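Local coordinates for protein lysine cyclodeaminase (Streptomyces pristinaespiralis, PDB 5YU3) that catalyses the NAD-dependent cyclodeamination of L-lysine to L-pipecolic acid and also recognises L-ornithine and L-2,4-diaminobutyric acid, at residues T105-A110 with G329-P334; T97-D102 with T109-G114; S138-L143 with L163-V168; E201-S206 with R225-I230. One frame throughout, in Å; residues are numbered along the deposited sequence.

Contact 1. Residues T105-A110 with G329-P334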
loop_
_atom_site.group_PDB
_atom_site.type_symbol
_atom_site.label_atom_id
_atom_site.label_comp_id
_atom_site.label_asym_id
_atom_site.label_seq_id
_atom_site.Cartn_x
_atom_site.Cartn_y
_atom_site.Cartn_z
ATOM N N THR A 105 -12.241 6.636 10.479
ATOM C CA THR A 105 -13.191 6.105 9.500
ATOM C C THR A 105 -12.548 5.291 8.386
ATOM O O THR A 105 -13.260 4.547 7.694
ATOM C CB THR A 105 -13.979 7.235 8.830
ATOM O OG1 THR A 105 -13.086 8.011 8.021
ATOM C CG2 THR A 105 -14.647 8.132 9.871
ATOM N N GLY A 106 -11.243 5.439 8.169
ATOM C CA GLY A 106 -10.589 4.823 7.035
ATOM C C GLY A 106 -10.616 5.618 5.743
ATOM O O GLY A 106 -9.980 5.197 4.766
ATOM N N ALA A 107 -11.302 6.761 5.702
ATOM C CA ALA A 107 -11.526 7.437 4.431
ATOM C C ALA A 107 -10.239 8.048 3.884
ATOM O O ALA A 107 -9.419 8.577 4.635
ATOM C CB ALA A 107 -12.588 8.524 4.587
ATOM N N LEU A 108 -10.087 7.999 2.562
ATOM C CA LEU A 108 -8.974 8.672 1.885
ATOM C C LEU A 108 -9.181 10.187 1.956
ATOM O O LEU A 108 -10.108 10.715 1.339
ATOM C CB LEU A 108 -8.893 8.194 0.438
ATOM C CG LEU A 108 -7.906 8.912 -0.485
ATOM C CD1 LEU A 108 -6.477 8.625 -0.023
ATOM C CD2 LEU A 108 -8.093 8.504 -1.953
ATOM N N THR A 109 -8.328 10.898 2.704
ATOM C CA THR A 109 -8.531 12.332 2.906
ATOM C C THR A 109 -7.624 13.216 2.057
ATOM O O THR A 109 -7.994 14.359 1.770
ATOM C CB THR A 109 -8.339 12.721 4.379
ATOM O OG1 THR A 109 -7.026 12.353 4.820
ATOM C CG2 THR A 109 -9.395 12.049 5.283
ATOM N N ALA A 110 -6.453 12.734 1.652
ATOM C CA ALA A 110 -5.538 13.577 0.895
ATOM C C ALA A 110 -4.610 12.706 0.060
ATOM O O ALA A 110 -4.275 11.578 0.444
ATOM C CB ALA A 110 -4.738 14.497 1.827
ATOM N N GLY A 329 -14.621 13.650 -5.230
ATOM C CA GLY A 329 -15.323 12.550 -4.599
ATOM C C GLY A 329 -14.921 11.262 -5.277
ATOM O O GLY A 329 -15.388 10.975 -6.382
ATOM N N ILE A 330 -14.029 10.501 -4.650
ATOM C CA ILE A 330 -13.545 9.239 -5.202
ATOM C C ILE A 330 -14.240 8.050 -4.557
ATOM O O ILE A 330 -14.818 7.212 -5.248
ATOM C CB ILE A 330 -12.013 9.126 -5.047
ATOM C CG1 ILE A 330 -11.309 10.348 -5.662
ATOM C CG2 ILE A 330 -11.502 7.825 -5.687
ATOM C CD1 ILE A 330 -9.801 10.377 -5.405
ATOM N N GLU A 331 -14.201 7.971 -3.232
ATOM C CA GLU A 331 -14.907 6.903 -2.538
ATOM C C GLU A 331 -16.408 7.046 -2.731
ATOM O O GLU A 331 -16.946 8.153 -2.751
ATOM C CB GLU A 331 -14.584 6.925 -1.053
ATOM C CG GLU A 331 -13.156 6.576 -0.722
ATOM C CD GLU A 331 -12.833 6.824 0.733
ATOM O OE1 GLU A 331 -13.640 7.506 1.417
ATOM O OE2 GLU A 331 -11.770 6.347 1.191
ATOM N N HIS A 332 -17.080 5.911 -2.872
ATOM C CA HIS A 332 -18.532 5.869 -2.914
ATOM C C HIS A 332 -19.046 5.812 -1.484
ATOM O O HIS A 332 -18.747 4.860 -0.750
ATOM C CB HIS A 332 -19.006 4.660 -3.715
ATOM C CG HIS A 332 -20.483 4.453 -3.678
ATOM N ND1 HIS A 332 -21.057 3.200 -3.632
ATOM C CD2 HIS A 332 -21.506 5.339 -3.691
ATOM C CE1 HIS A 332 -22.371 3.326 -3.616
ATOM N NE2 HIS A 332 -22.670 4.612 -3.650
ATOM N N HIS A 333 -19.790 6.849 -1.080
ATOM C CA HIS A 333 -20.436 6.905 0.221
ATOM C C HIS A 333 -21.944 6.801 0.025
ATOM O O HIS A 333 -22.631 7.831 -0.039
ATOM C CB HIS A 333 -20.088 8.205 0.954
ATOM C CG HIS A 333 -18.639 8.342 1.289
ATOM N ND1 HIS A 333 -18.075 9.539 1.683
ATOM C CD2 HIS A 333 -17.634 7.434 1.290
ATOM C CE1 HIS A 333 -16.787 9.359 1.916
ATOM N NE2 HIS A 333 -16.494 8.090 1.690
ATOM N N PRO A 334 -22.490 5.589 -0.092
ATOM C CA PRO A 334 -23.933 5.446 -0.321
ATOM C C PRO A 334 -24.759 6.135 0.753
ATOM O O PRO A 334 -24.403 6.141 1.932
ATOM C CB PRO A 334 -24.143 3.930 -0.300
ATOM C CG PRO A 334 -22.762 3.369 0.318
ATOM C CD PRO A 334 -21.840 4.223 -0.041
#

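Contact 2. Residues T97-D102 with T109-G114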
loop_
_atom_site.group_PDB
_atom_site.type_symbol
_atom_site.label_atom_id
_atom_site.label_comp_id
_atom_site.label_asym_id
_atom_site.label_seq_id
_atom_site.Cartn_x
_atom_site.Cartn_y
_atom_site.Cartn_z
ATOM N N THR A 97 3.687 8.371 -5.057
ATOM C CA THR A 97 2.601 9.214 -4.572
ATOM C C THR A 97 2.413 8.947 -3.083
ATOM O O THR A 97 2.790 7.890 -2.576
ATOM C CB THR A 97 1.299 8.940 -5.347
ATOM O OG1 THR A 97 1.195 7.540 -5.608
ATOM C CG2 THR A 97 1.294 9.676 -6.691
ATOM N N VAL A 98 1.834 9.914 -2.369
ATOM C CA VAL A 98 1.647 9.805 -0.926
ATOM C C VAL A 98 0.184 10.080 -0.617
ATOM O O VAL A 98 -0.353 11.115 -1.029
ATOM C CB VAL A 98 2.546 10.772 -0.131
ATOM C CG1 VAL A 98 2.628 10.333 1.334
ATOM C CG2 VAL A 98 3.951 10.851 -0.742
ATOM N N ALA A 99 -0.457 9.162 0.109
ATOM C CA ALA A 99 -1.858 9.309 0.482
ATOM C C ALA A 99 -2.003 9.400 1.996
ATOM O O ALA A 99 -1.178 8.877 2.754
ATOM C CB ALA A 99 -2.703 8.134 -0.051
ATOM N N ARG A 100 -3.072 10.063 2.435
ATOM C CA ARG A 100 -3.416 10.136 3.844
ATOM C C ARG A 100 -4.838 9.620 4.028
ATOM O O ARG A 100 -5.718 9.921 3.216
ATOM C CB ARG A 100 -3.300 11.571 4.370
ATOM C CG ARG A 100 -3.579 11.682 5.855
ATOM C CD ARG A 100 -3.181 13.036 6.395
ATOM N NE ARG A 100 -1.730 13.166 6.473
ATOM C CZ ARG A 100 -1.107 14.126 7.147
ATOM N NH1 ARG A 100 -1.814 15.030 7.800
ATOM N NH2 ARG A 100 0.228 14.173 7.167
ATOM N N TYR A 101 -5.039 8.817 5.074
ATOM C CA TYR A 101 -6.315 8.183 5.398
ATOM C C TYR A 101 -6.717 8.552 6.819
ATOM O O TYR A 101 -5.880 8.563 7.722
ATOM C CB TYR A 101 -6.219 6.642 5.271
ATOM C CG TYR A 101 -5.823 6.189 3.889
ATOM C CD1 TYR A 101 -4.485 6.140 3.511
ATOM C CD2 TYR A 101 -6.791 5.837 2.946
ATOM C CE1 TYR A 101 -4.120 5.751 2.251
ATOM C CE2 TYR A 101 -6.432 5.439 1.673
ATOM C CZ TYR A 101 -5.091 5.401 1.330
ATOM O OH TYR A 101 -4.709 5.015 0.072
ATOM N N ASP A 102 -8.001 8.850 7.026
ATOM C CA ASP A 102 -8.475 9.112 8.377
ATOM C C ASP A 102 -8.391 7.837 9.203
ATOM O O ASP A 102 -8.871 6.783 8.774
ATOM C CB ASP A 102 -9.917 9.628 8.357
ATOM C CG ASP A 102 -10.411 10.001 9.739
ATOM O OD1 ASP A 102 -9.914 11.001 10.290
ATOM O OD2 ASP A 102 -11.285 9.297 10.280
ATOM N N THR A 109 -8.328 10.898 2.704
ATOM C CA THR A 109 -8.531 12.332 2.906
ATOM C C THR A 109 -7.624 13.216 2.057
ATOM O O THR A 109 -7.994 14.359 1.770
ATOM C CB THR A 109 -8.339 12.721 4.379
ATOM O OG1 THR A 109 -7.026 12.353 4.820
ATOM C CG2 THR A 109 -9.395 12.049 5.283
ATOM N N ALA A 110 -6.453 12.734 1.652
ATOM C CA ALA A 110 -5.538 13.577 0.895
ATOM C C ALA A 110 -4.610 12.706 0.060
ATOM O O ALA A 110 -4.275 11.578 0.444
ATOM C CB ALA A 110 -4.738 14.497 1.827
ATOM N N LEU A 111 -4.214 13.241 -1.096
ATOM C CA LEU A 111 -3.370 12.531 -2.051
ATOM C C LEU A 111 -2.489 13.538 -2.781
ATOM O O LEU A 111 -2.998 14.558 -3.250
ATOM C CB LEU A 111 -4.241 11.760 -3.054
ATOM C CG LEU A 111 -3.521 11.084 -4.215
ATOM C CD1 LEU A 111 -2.608 9.995 -3.681
ATOM C CD2 LEU A 111 -4.545 10.508 -5.184
ATOM N N MET A 112 -1.188 13.249 -2.905
ATOM C CA MET A 112 -0.274 14.187 -3.559
ATOM C C MET A 112 0.892 13.451 -4.203
ATOM O O MET A 112 1.145 12.271 -3.936
ATOM C CB MET A 112 0.270 15.230 -2.565
ATOM C CG MET A 112 1.127 14.626 -1.449
ATOM S SD MET A 112 1.916 15.877 -0.405
ATOM C CE MET A 112 3.134 16.530 -1.547
ATOM N N ASP A 113 1.606 14.183 -5.064
ATOM C CA ASP A 113 2.852 13.701 -5.658
ATOM C C ASP A 113 3.830 13.241 -4.585
ATOM O O ASP A 113 3.931 13.841 -3.509
ATOM C CB ASP A 113 3.511 14.822 -6.469
ATOM C CG ASP A 113 4.936 14.485 -6.870
ATOM O OD1 ASP A 113 5.109 13.502 -7.617
ATOM O OD2 ASP A 113 5.875 15.203 -6.453
ATOM N N GLY A 114 4.596 12.194 -4.909
ATOM C CA GLY A 114 5.671 11.742 -4.043
ATOM C C GLY A 114 7.069 11.940 -4.606
ATOM O O GLY A 114 8.051 11.699 -3.898
#

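Contact 3. Residues S138-L143 with L163-V168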
loop_
_atom_site.group_PDB
_atom_site.type_symbol
_atom_site.label_atom_id
_atom_site.label_comp_id
_atom_site.label_asym_id
_atom_site.label_seq_id
_atom_site.Cartn_x
_atom_site.Cartn_y
_atom_site.Cartn_z
ATOM N N SER A 138 33.069 21.444 7.470
ATOM C CA SER A 138 33.179 20.700 6.219
ATOM C C SER A 138 33.033 21.625 5.017
ATOM O O SER A 138 32.077 22.400 4.921
ATOM C CB SER A 138 32.110 19.607 6.166
ATOM O OG SER A 138 32.417 18.548 7.060
ATOM N N HIS A 139 33.977 21.519 4.094
ATOM C CA HIS A 139 34.078 22.424 2.961
ATOM C C HIS A 139 33.895 21.725 1.620
ATOM O O HIS A 139 33.408 22.348 0.668
ATOM C CB HIS A 139 35.446 23.152 3.057
ATOM C CG HIS A 139 35.991 23.684 1.766
ATOM N ND1 HIS A 139 36.417 22.871 0.734
ATOM C CD2 HIS A 139 36.268 24.953 1.380
ATOM C CE1 HIS A 139 36.881 23.620 -0.253
ATOM N NE2 HIS A 139 36.805 24.887 0.116
ATOM N N THR A 140 34.232 20.440 1.525
ATOM C CA THR A 140 34.197 19.699 0.269
ATOM C C THR A 140 33.223 18.537 0.377
ATOM O O THR A 140 33.420 17.633 1.196
ATOM C CB THR A 140 35.585 19.168 -0.097
ATOM O OG1 THR A 140 36.454 20.272 -0.384
ATOM C CG2 THR A 140 35.497 18.252 -1.310
ATOM N N LEU A 141 32.198 18.543 -0.466
ATOM C CA LEU A 141 31.258 17.436 -0.552
ATOM C C LEU A 141 31.642 16.534 -1.714
ATOM O O LEU A 141 32.032 17.013 -2.785
ATOM C CB LEU A 141 29.820 17.946 -0.732
ATOM C CG LEU A 141 28.731 16.930 -1.114
ATOM C CD1 LEU A 141 28.464 16.001 0.065
ATOM C CD2 LEU A 141 27.442 17.654 -1.530
ATOM N N GLY A 142 31.547 15.229 -1.498
ATOM C CA GLY A 142 31.672 14.249 -2.563
ATOM C C GLY A 142 30.308 13.654 -2.870
ATOM O O GLY A 142 29.519 13.395 -1.955
ATOM N N LEU A 143 30.027 13.458 -4.159
ATOM C CA LEU A 143 28.802 12.791 -4.596
ATOM C C LEU A 143 29.171 11.666 -5.542
ATOM O O LEU A 143 29.818 11.905 -6.566
ATOM C CB LEU A 143 27.832 13.763 -5.291
ATOM C CG LEU A 143 27.304 14.928 -4.450
ATOM C CD1 LEU A 143 26.491 15.880 -5.324
ATOM C CD2 LEU A 143 26.469 14.459 -3.242
ATOM N N LEU A 163 29.660 24.424 2.697
ATOM C CA LEU A 163 30.248 23.769 1.539
ATOM C C LEU A 163 30.703 24.795 0.515
ATOM O O LEU A 163 29.962 25.722 0.171
ATOM C CB LEU A 163 29.247 22.812 0.893
ATOM C CG LEU A 163 28.773 21.629 1.738
ATOM C CD1 LEU A 163 27.881 20.732 0.899
ATOM C CD2 LEU A 163 29.951 20.830 2.292
ATOM N N GLN A 164 31.928 24.622 0.023
ATOM C CA GLN A 164 32.457 25.471 -1.028
ATOM C C GLN A 164 32.601 24.763 -2.363
ATOM O O GLN A 164 32.629 25.433 -3.400
ATOM C CB GLN A 164 33.817 26.047 -0.616
ATOM C CG GLN A 164 33.717 27.028 0.543
ATOM C CD GLN A 164 33.349 28.426 0.076
ATOM O OE1 GLN A 164 32.841 29.240 0.851
ATOM N NE2 GLN A 164 33.604 28.712 -1.203
ATOM N N ARG A 165 32.679 23.437 -2.375
ATOM C CA ARG A 165 32.809 22.734 -3.639
ATOM C C ARG A 165 32.260 21.328 -3.498
ATOM O O ARG A 165 32.167 20.777 -2.397
ATOM C CB ARG A 165 34.265 22.697 -4.125
ATOM C CG ARG A 165 35.160 21.828 -3.291
ATOM C CD ARG A 165 36.556 21.758 -3.894
ATOM N NE ARG A 165 37.440 20.913 -3.098
ATOM C CZ ARG A 165 38.559 20.364 -3.561
ATOM N NH1 ARG A 165 38.924 20.565 -4.822
ATOM N NH2 ARG A 165 39.299 19.602 -2.769
ATOM N N ALA A 166 31.877 20.767 -4.639
ATOM C CA ALA A 166 31.391 19.396 -4.734
ATOM C C ALA A 166 32.201 18.677 -5.800
ATOM O O ALA A 166 32.264 19.135 -6.949
ATOM C CB ALA A 166 29.892 19.364 -5.069
ATOM N N LEU A 167 32.833 17.567 -5.413
ATOM C CA LEU A 167 33.535 16.670 -6.326
ATOM C C LEU A 167 32.608 15.502 -6.635
ATOM O O LEU A 167 32.159 14.818 -5.710
ATOM C CB LEU A 167 34.827 16.163 -5.687
ATOM C CG LEU A 167 35.849 17.188 -5.184
ATOM C CD1 LEU A 167 37.029 16.470 -4.538
ATOM C CD2 LEU A 167 36.327 18.078 -6.326
ATOM N N VAL A 168 32.300 15.281 -7.918
ATOM C CA VAL A 168 31.176 14.417 -8.269
ATOM C C VAL A 168 31.560 13.391 -9.328
ATOM O O VAL A 168 32.386 13.643 -10.213
ATOM C CB VAL A 168 29.947 15.251 -8.732
ATOM C CG1 VAL A 168 29.666 16.361 -7.747
ATOM C CG2 VAL A 168 30.152 15.823 -10.127
HETATM O O HOH W 1 39.275 18.770 0.049
#

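Contact 4. Residues E201-S206 with R225-I230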
loop_
_atom_site.group_PDB
_atom_site.type_symbol
_atom_site.label_atom_id
_atom_site.label_comp_id
_atom_site.label_asym_id
_atom_site.label_seq_id
_atom_site.Cartn_x
_atom_site.Cartn_y
_atom_site.Cartn_z
ATOM N N GLU A 201 39.631 13.379 -0.850
ATOM C CA GLU A 201 39.544 14.817 -0.638
ATOM C C GLU A 201 38.270 15.294 0.047
ATOM O O GLU A 201 38.261 16.413 0.566
ATOM C CB GLU A 201 39.691 15.556 -1.977
ATOM C CG GLU A 201 41.126 15.580 -2.495
ATOM C CD GLU A 201 41.291 16.351 -3.797
ATOM O OE1 GLU A 201 42.072 15.898 -4.661
ATOM O OE2 GLU A 201 40.656 17.415 -3.956
ATOM N N ALA A 202 37.213 14.489 0.088
ATOM C CA ALA A 202 35.937 14.985 0.598
ATOM C C ALA A 202 35.896 14.983 2.121
ATOM O O ALA A 202 36.457 14.104 2.783
ATOM C CB ALA A 202 34.778 14.146 0.049
ATOM N N ASP A 203 35.197 15.976 2.675
ATOM C CA ASP A 203 34.861 15.996 4.095
ATOM C C ASP A 203 33.574 15.237 4.398
ATOM O O ASP A 203 33.429 14.660 5.484
ATOM C CB ASP A 203 34.699 17.437 4.582
ATOM C CG ASP A 203 35.953 18.260 4.385
ATOM O OD1 ASP A 203 37.015 17.843 4.899
ATOM O OD2 ASP A 203 35.873 19.318 3.718
ATOM N N VAL A 204 32.631 15.249 3.468
ATOM C CA VAL A 204 31.379 14.514 3.595
ATOM C C VAL A 204 31.055 13.965 2.212
ATOM O O VAL A 204 31.359 14.603 1.203
ATOM C CB VAL A 204 30.265 15.428 4.155
ATOM C CG1 VAL A 204 30.239 16.746 3.408
ATOM C CG2 VAL A 204 28.895 14.735 4.110
ATOM N N ILE A 205 30.500 12.758 2.154
ATOM C CA ILE A 205 30.153 12.122 0.887
ATOM C C ILE A 205 28.710 11.652 0.986
ATOM O O ILE A 205 28.287 11.182 2.045
ATOM C CB ILE A 205 31.086 10.931 0.560
ATOM C CG1 ILE A 205 32.512 11.422 0.270
ATOM C CG2 ILE A 205 30.555 10.098 -0.630
ATOM C CD1 ILE A 205 33.552 10.299 0.186
ATOM N N SER A 206 27.955 11.785 -0.105
ATOM C CA SER A 206 26.698 11.061 -0.279
ATOM C C SER A 206 26.833 10.121 -1.469
ATOM O O SER A 206 27.230 10.544 -2.560
ATOM C CB SER A 206 25.503 12.015 -0.501
ATOM O OG SER A 206 25.194 12.726 0.674
ATOM N N ARG A 225 39.682 10.802 4.502
ATOM C CA ARG A 225 40.022 11.703 5.589
ATOM C C ARG A 225 39.530 11.137 6.915
ATOM O O ARG A 225 38.513 10.443 6.981
ATOM C CB ARG A 225 39.423 13.078 5.339
ATOM C CG ARG A 225 39.726 13.568 3.948
ATOM C CD ARG A 225 40.837 14.563 3.980
ATOM N NE ARG A 225 40.303 15.895 4.205
ATOM C CZ ARG A 225 40.254 16.838 3.274
ATOM N NH1 ARG A 225 40.722 16.596 2.053
ATOM N NH2 ARG A 225 39.745 18.022 3.567
ATOM N N GLU A 226 40.273 11.453 7.981
ATOM C CA GLU A 226 39.999 10.872 9.291
ATOM C C GLU A 226 38.588 11.186 9.770
ATOM O O GLU A 226 37.965 10.355 10.433
ATOM C CB GLU A 226 41.017 11.381 10.310
ATOM C CG GLU A 226 40.944 10.664 11.653
ATOM C CD GLU A 226 41.928 11.224 12.659
ATOM O OE1 GLU A 226 42.657 12.183 12.305
ATOM O OE2 GLU A 226 41.955 10.720 13.808
ATOM N N HIS A 227 38.069 12.361 9.424
ATOM C CA HIS A 227 36.779 12.841 9.912
ATOM C C HIS A 227 35.630 12.573 8.950
ATOM O O HIS A 227 34.513 13.037 9.211
ATOM C CB HIS A 227 36.858 14.339 10.177
ATOM C CG HIS A 227 37.271 15.131 8.978
ATOM N ND1 HIS A 227 38.593 15.299 8.615
ATOM C CD2 HIS A 227 36.538 15.775 8.036
ATOM C CE1 HIS A 227 38.656 16.026 7.512
ATOM N NE2 HIS A 227 37.423 16.333 7.143
ATOM N N LEU A 228 35.874 11.850 7.855
ATOM C CA LEU A 228 34.873 11.693 6.799
ATOM C C LEU A 228 33.536 11.202 7.346
ATOM O O LEU A 228 33.481 10.278 8.169
ATOM C CB LEU A 228 35.387 10.717 5.731
ATOM C CG LEU A 228 34.369 10.266 4.670
ATOM C CD1 LEU A 228 33.885 11.466 3.830
ATOM C CD2 LEU A 228 34.935 9.192 3.769
ATOM N N HIS A 229 32.456 11.841 6.897
ATOM C CA HIS A 229 31.105 11.333 7.093
ATOM C C HIS A 229 30.491 10.961 5.750
ATOM O O HIS A 229 30.549 11.748 4.799
ATOM C CB HIS A 229 30.202 12.354 7.784
ATOM C CG HIS A 229 28.786 11.894 7.856
ATOM N ND1 HIS A 229 28.407 10.803 8.607
ATOM C CD2 HIS A 229 27.667 12.331 7.226
ATOM C CE1 HIS A 229 27.108 10.598 8.456
ATOM N NE2 HIS A 229 26.634 11.515 7.629
ATOM N N ILE A 230 29.877 9.780 5.681
ATOM C CA ILE A 230 29.231 9.306 4.462
ATOM C C ILE A 230 27.741 9.153 4.726
ATOM O O ILE A 230 27.350 8.485 5.690
ATOM C CB ILE A 230 29.804 7.963 3.981
ATOM C CG1 ILE A 230 31.325 8.032 3.827
ATOM C CG2 ILE A 230 29.118 7.544 2.659
ATOM C CD1 ILE A 230 31.951 6.684 3.444
HETATM O O HOH W 2 37.506 11.491 2.766
HETATM O O HOH W 3 33.163 15.249 8.315
HETATM O O HOH W 4 38.042 20.439 2.415
#

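Contact 1. Residues T105-A110 with G329-P334
The Glu331 carboxylate takes the N-H of Leu108 from above its plane and that of His333 NE2 on the anti side, closer to the plane. Glu331 O lies over one face of the His333 ring, offset toward the rim. Leu108 N lies 2.7 Å from Glu331 OE2, 42° above the carboxylate plane, and the N-H points almost straight at the oxygen (170°). The other oxygen, Glu331 OE1, is 2.9 Å from His333 NE2 and lies close to the imidazole plane. Ala107 adds its methyl, CB standing 3.5 Å from Glu331 OE1, while Leu108 CB comes equally close to OE2. This joins the start of strand 108-113, in the mixed sheet, to the irregular loop that follows strand 326-328, an end strand of that sheet within the chain. Ahead of the strand, Thr105 OG1 accepts the N-H of Ala107 in an ST turn. Glu331 reaches across because its chain runs extended beyond CG (chi2 171°). The buried carboxylate thus has a donor on each oxygen, and the histidine would be expected to steady its negative charge. Leu95 of the second subunit packs on both Ala107 and Glu331. Leu108 CD2 makes a looser apolar contact with Ile330 CD1 at 4.3 Å.

Contact 2. Residues T97-D102 with T109-G114
Arg100 O takes two backbone donors from the facing strand: Thr109 N at 2.8 Å and, weakly, Ala110 N at 3.3 Å. Two residues opposite one define a classic beta bulge in the antiparallel hairpin of strands 94-102 and 108-113, whose segment axes run at 174°. Beyond the bulge, Arg100 N donates a hydrogen bond to Ala110 O at 2.8 Å, and Val98 and Met112 exchange hydrogen bonds, with Val98 N 2.9 Å from Met112 O. Between these, Ala99 and Leu111 form a non-hydrogen-bonded pair in which Ala99 CB meets Leu111 CD1 at 4.1 Å; Ala99 CA makes a CA-H...O contact with Ala110 O at 3.3 Å.

On the face shared by Val98, Arg100, Ala110 and Met112, the three apolar side chains pack on Met312 of helix 305-321. Arg100 has CG anti to the backbone N (chi1 -177°), and its aliphatic part crosses Thr109, CG lying 3.7 Å from OG1; its guanidinium forms a salt bridge with Glu313. Thr109 CG2 rests 3.9 Å from Asp102 CB. Asp102 OD2 accepts Thr105 N, Thr97 OG1 is hydrogen-bonded to Thr78 OG1, and Asp113 caps Val115 N and Leu116 N while also accepting His332 N of the second subunit. The pairing is therefore carried by main-chain bonds, whereas the polar side chains tie the hairpin to its surroundings, including the dimer partner.

Contact 3. Residues S138-L143 with L163-V168
Arg165 lies across Thr140 on the neighbouring strand. CB leaves on the sheet face shared with Thr140 and Leu167. CG, placed between the backbone N and the carbonyl carbon (chi1 69°), passes 3.5 Å from Thr140 OG1 and lies near His139 CE1. CD continues the extended chain past the same hydroxyl. NE then donates to Thr140 OG1 at 3.0 Å, nearly straight (171°), with the hydroxyl oxygen only 5° out of the guanidinium plane. Leu167 CD1 sits over one guanidinium face, 4.2 Å above it. At the tip, NH2 donates to a water 2.9 Å away that is also hydrogen-bonded to Thr140 OG1, and NH2 itself forms a salt bridge with Glu201 OE2. NH1 has a long, weak ion pair with Glu191.

Behind this the main chains pair in parallel, Leu141 N with Arg165 O at 3.0 Å and Leu167 N with Leu141 O at 2.8 Å. Strands 140-144 and 165-169, with helix 148-160 between them, form the beta-alpha-beta crossover of a Rossmann-type NAD-binding domain. Replacing Arg165 by alanine would probably leave Thr140 OG1 without its NE donor and deprive Glu201 of one of its charged mates. Thr140 OG1 is also hydrogen-bonded to His139 ND1, near the plane of the imidazole. Gln164 CB lies over one face of that ring, 3.3 Å from His139 NE2. On the opposite sheet face, Leu141 CB meets Leu163 CD1.

Contact 4. Residues E201-S206 with R225-I230
Parallel strand pairing, flanked at the strand starts by a salt bridge and a His-carboxylate hydrogen bond on Asp203, joins Val204 and Ile205 to His229 and Ile230 inside the parallel sheet. The evidence is Ile205 N hydrogen-bonded to His229 O at 2.8 Å and a weak hydrogen bond from His229 N to Asp203 O. Asp203 OD1 is gripped twice. His227 NE2 reaches it at 2.7 Å with the oxygen in the ring plane and the bond nearly straight (171°), and Arg225 NH2 makes a salt bridge to it at 3.0 Å. The arginine, bent at chi2 and chi3, turns its guanidinium 78° from the carboxylate, with Glu201 O over one guanidinium face. A leucine in place of Asp203 would probably leave His227 NE2 and Arg225 NH2 without their shared acceptor and the amides of His139 and Thr140 without theirs. Leu228 CD1 packs 3.8 Å from Ile205 CG1. Asp203 OD2 accepts those two amides, just before and at the start of strand 140-144, the neighbour on one side; Val204 and His229 rest on Ser130 of helix 115-133, and His229 ND1 is hydrogen-bonded to Ser297 OG at strand 297-300, next across the sheet.

Overall arrangement
All four contacts are largely buried, but they are grouped at two separate sheets, contact 1 tying a loop to the start of strand 108-113. Contacts 1 and 2 share Thr109 and Ala110 and touch each other and the second subunit. Contacts 3 and 4, with centres about 9 Å apart, join neighbouring strands of the NAD-binding sheet; no other chain touches them, and the Arg165-Glu201 salt bridge links them. Their centres lie at least 35 Å from those of contacts 1 and 2. Contact 2 is antiparallel pairing, contact 1 a single carboxylate clasp. In contacts 3 and 4 the main-chain hydrogen bonds of parallel strands lead inward, while arginine and histidine side chains gather where the strands start and exposure rises.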